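Local coordinates for hypothetical shikimate 5-dehydrogenase-like protein HI0607 (Haemophilus influenzae, PDB 1NPY) that catalyses in vitro the NADP(+)-dependent oxidation of shikimate to 3-dehydroshikimate, though weakly enough that shikimate may not be its biological substrate, at residues I84-T89 and A99-Y104. Numbering follows the deposited sequence.
Sequences IESVNT and AYNTDY
Asn88 grips the first turn of helix 102-113 with both ends of its amide: OD1 accepts from Thr102 N at 2.8 Å, and ND2 donates to Thr102 OG1 at 3.1 Å, nearly within the amide plane. Asn88 CG lies between the backbone N and carbonyl carbon (chi1 88°), which turns the amide across the Thr102 side chain. OD1 is held from both faces, because Thr89 OG1 donates to it from the side opposite Thr102 N. Asn88 and Thr89 together face Tyr100 in a classic beta bulge, at the open end of the antiparallel hairpin of strands 89-93 and 96-100: Tyr100 N donates to Thr89 O at 2.9 Å (165°), and Tyr100 O takes Asn88 N at 3.1 Å and, weakly, Thr89 N. Asn101, the helix N-cap, accepts from Tyr104 N through OD1 while its ND2 reaches Ser86 O at 3.0 Å, above the carbonyl plane. Packing is tight here, with Ile84 CD1 3.4 Å from Asn101 ND2 and Val87 CG2 3.6 Å from Ala99 CB. Asp103, inferred to bind substrate, is more loosely joined: OD2 stays 3.8 Å from Asn88 ND2, and a water bridges them, accepting from ND2 and donating to OD2.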
loop_
_atom_site.group_PDB
_atom_site.type_symbol
_atom_site.label_atom_id
_atom_site.label_comp_id
_atom_site.label_asym_id
_atom_site.label_seq_id
_atom_site.Cartn_x
_atom_site.Cartn_y
_atom_site.Cartn_z
ATOM N N ILE A 84 0.264 12.056 -2.590
ATOM C CA ILE A 84 0.343 11.357 -3.860
ATOM C C ILE A 84 -0.875 11.539 -4.766
ATOM O O ILE A 84 -0.968 10.873 -5.800
ATOM C CB ILE A 84 0.630 9.867 -3.621
ATOM C CG1 ILE A 84 -0.449 9.265 -2.725
ATOM C CG2 ILE A 84 1.994 9.652 -2.966
ATOM C CD1 ILE A 84 -0.347 7.744 -2.526
ATOM N N GLU A 85 -1.754 12.467 -4.404
ATOM C CA GLU A 85 -2.985 12.774 -5.128
ATOM C C GLU A 85 -3.748 11.518 -5.539
ATOM O O GLU A 85 -4.122 11.304 -6.688
ATOM C CB GLU A 85 -2.738 13.757 -6.279
ATOM C CG GLU A 85 -2.211 15.106 -5.790
ATOM C CD GLU A 85 -3.083 15.905 -4.817
ATOM O OE1 GLU A 85 -2.519 16.846 -4.200
ATOM O OE2 GLU A 85 -4.302 15.671 -4.613
ATOM N N SER A 86 -3.967 10.642 -4.563
ATOM C CA SER A 86 -4.639 9.369 -4.801
ATOM C C SER A 86 -5.247 8.920 -3.477
ATOM O O SER A 86 -4.548 8.965 -2.469
ATOM C CB SER A 86 -3.620 8.304 -5.218
ATOM O OG SER A 86 -4.237 7.119 -5.688
ATOM N N VAL A 87 -6.480 8.425 -3.486
ATOM C CA VAL A 87 -7.226 8.014 -2.304
ATOM C C VAL A 87 -7.450 6.510 -2.308
ATOM O O VAL A 87 -7.880 5.956 -3.331
ATOM C CB VAL A 87 -8.601 8.710 -2.284
ATOM C CG1 VAL A 87 -9.507 8.182 -1.182
ATOM C CG2 VAL A 87 -8.400 10.205 -2.064
ATOM N N ASN A 88 -7.195 5.843 -1.187
ATOM C CA ASN A 88 -7.545 4.429 -1.059
ATOM C C ASN A 88 -8.481 4.156 0.121
ATOM O O ASN A 88 -8.875 3.028 0.390
ATOM C CB ASN A 88 -6.307 3.541 -1.030
ATOM C CG ASN A 88 -5.761 3.359 0.375
ATOM O OD1 ASN A 88 -5.905 4.283 1.177
ATOM N ND2 ASN A 88 -5.169 2.191 0.683
ATOM N N THR A 89 -8.891 5.208 0.817
ATOM C CA THR A 89 -9.706 5.072 2.028
ATOM C C THR A 89 -10.631 6.265 2.210
ATOM O O THR A 89 -10.151 7.391 2.150
ATOM C CB THR A 89 -8.828 5.059 3.283
ATOM O OG1 THR A 89 -7.867 4.007 3.143
ATOM C CG2 THR A 89 -9.649 4.699 4.489
ATOM N N ALA A 99 -10.843 11.638 3.247
ATOM C CA ALA A 99 -10.080 10.769 2.352
ATOM C C ALA A 99 -8.652 10.637 2.859
ATOM O O ALA A 99 -8.028 11.653 3.142
ATOM C CB ALA A 99 -10.046 11.370 0.956
ATOM N N TYR A 100 -8.124 9.411 2.822
ATOM C CA TYR A 100 -6.768 9.070 3.249
ATOM C C TYR A 100 -6.116 8.119 2.246
ATOM O O TYR A 100 -6.755 7.574 1.352
ATOM C CB TYR A 100 -6.799 8.332 4.598
ATOM C CG TYR A 100 -7.487 9.100 5.702
ATOM C CD1 TYR A 100 -6.769 9.881 6.604
ATOM C CD2 TYR A 100 -8.871 9.065 5.825
ATOM C CE1 TYR A 100 -7.443 10.600 7.593
ATOM C CE2 TYR A 100 -9.542 9.756 6.831
ATOM C CZ TYR A 100 -8.818 10.512 7.715
ATOM O OH TYR A 100 -9.489 11.228 8.690
ATOM N N ASN A 101 -4.802 7.983 2.372
ATOM C CA ASN A 101 -4.108 6.939 1.636
ATOM C C ASN A 101 -3.280 6.105 2.603
ATOM O O ASN A 101 -2.176 6.486 2.967
ATOM C CB ASN A 101 -3.303 7.461 0.459
ATOM C CG ASN A 101 -2.869 6.325 -0.436
ATOM O OD1 ASN A 101 -2.218 5.417 0.049
ATOM N ND2 ASN A 101 -3.316 6.317 -1.689
ATOM N N THR A 102 -3.809 4.940 2.962
ATOM C CA THR A 102 -3.136 4.066 3.913
ATOM C C THR A 102 -1.991 3.254 3.321
ATOM O O THR A 102 -1.191 2.713 4.077
ATOM C CB THR A 102 -4.078 3.133 4.670
ATOM O OG1 THR A 102 -4.785 2.288 3.759
ATOM C CG2 THR A 102 -5.095 3.877 5.490
ATOM N N ASP A 103 -1.861 3.186 2.001
ATOM C CA ASP A 103 -0.621 2.667 1.450
ATOM C C ASP A 103 0.561 3.578 1.803
ATOM O O ASP A 103 1.598 3.098 2.261
ATOM C CB ASP A 103 -0.727 2.537 -0.057
ATOM C CG ASP A 103 -1.565 1.354 -0.479
ATOM O OD1 ASP A 103 -1.599 0.294 0.199
ATOM O OD2 ASP A 103 -2.155 1.419 -1.573
ATOM N N TYR A 104 0.394 4.883 1.597
ATOM C CA TYR A 104 1.379 5.866 2.011
ATOM C C TYR A 104 1.653 5.768 3.517
ATOM O O TYR A 104 2.808 5.708 3.947
ATOM C CB TYR A 104 0.905 7.267 1.588
ATOM C CG TYR A 104 1.734 8.383 2.174
ATOM C CD1 TYR A 104 2.901 8.813 1.544
ATOM C CD2 TYR A 104 1.394 8.962 3.400
ATOM C CE1 TYR A 104 3.703 9.783 2.126
ATOM C CE2 TYR A 104 2.181 9.949 3.962
ATOM C CZ TYR A 104 3.324 10.363 3.317
ATOM O OH TYR A 104 4.102 11.337 3.916
HETATM O O HOH W 1 -4.823 0.195 -1.303
#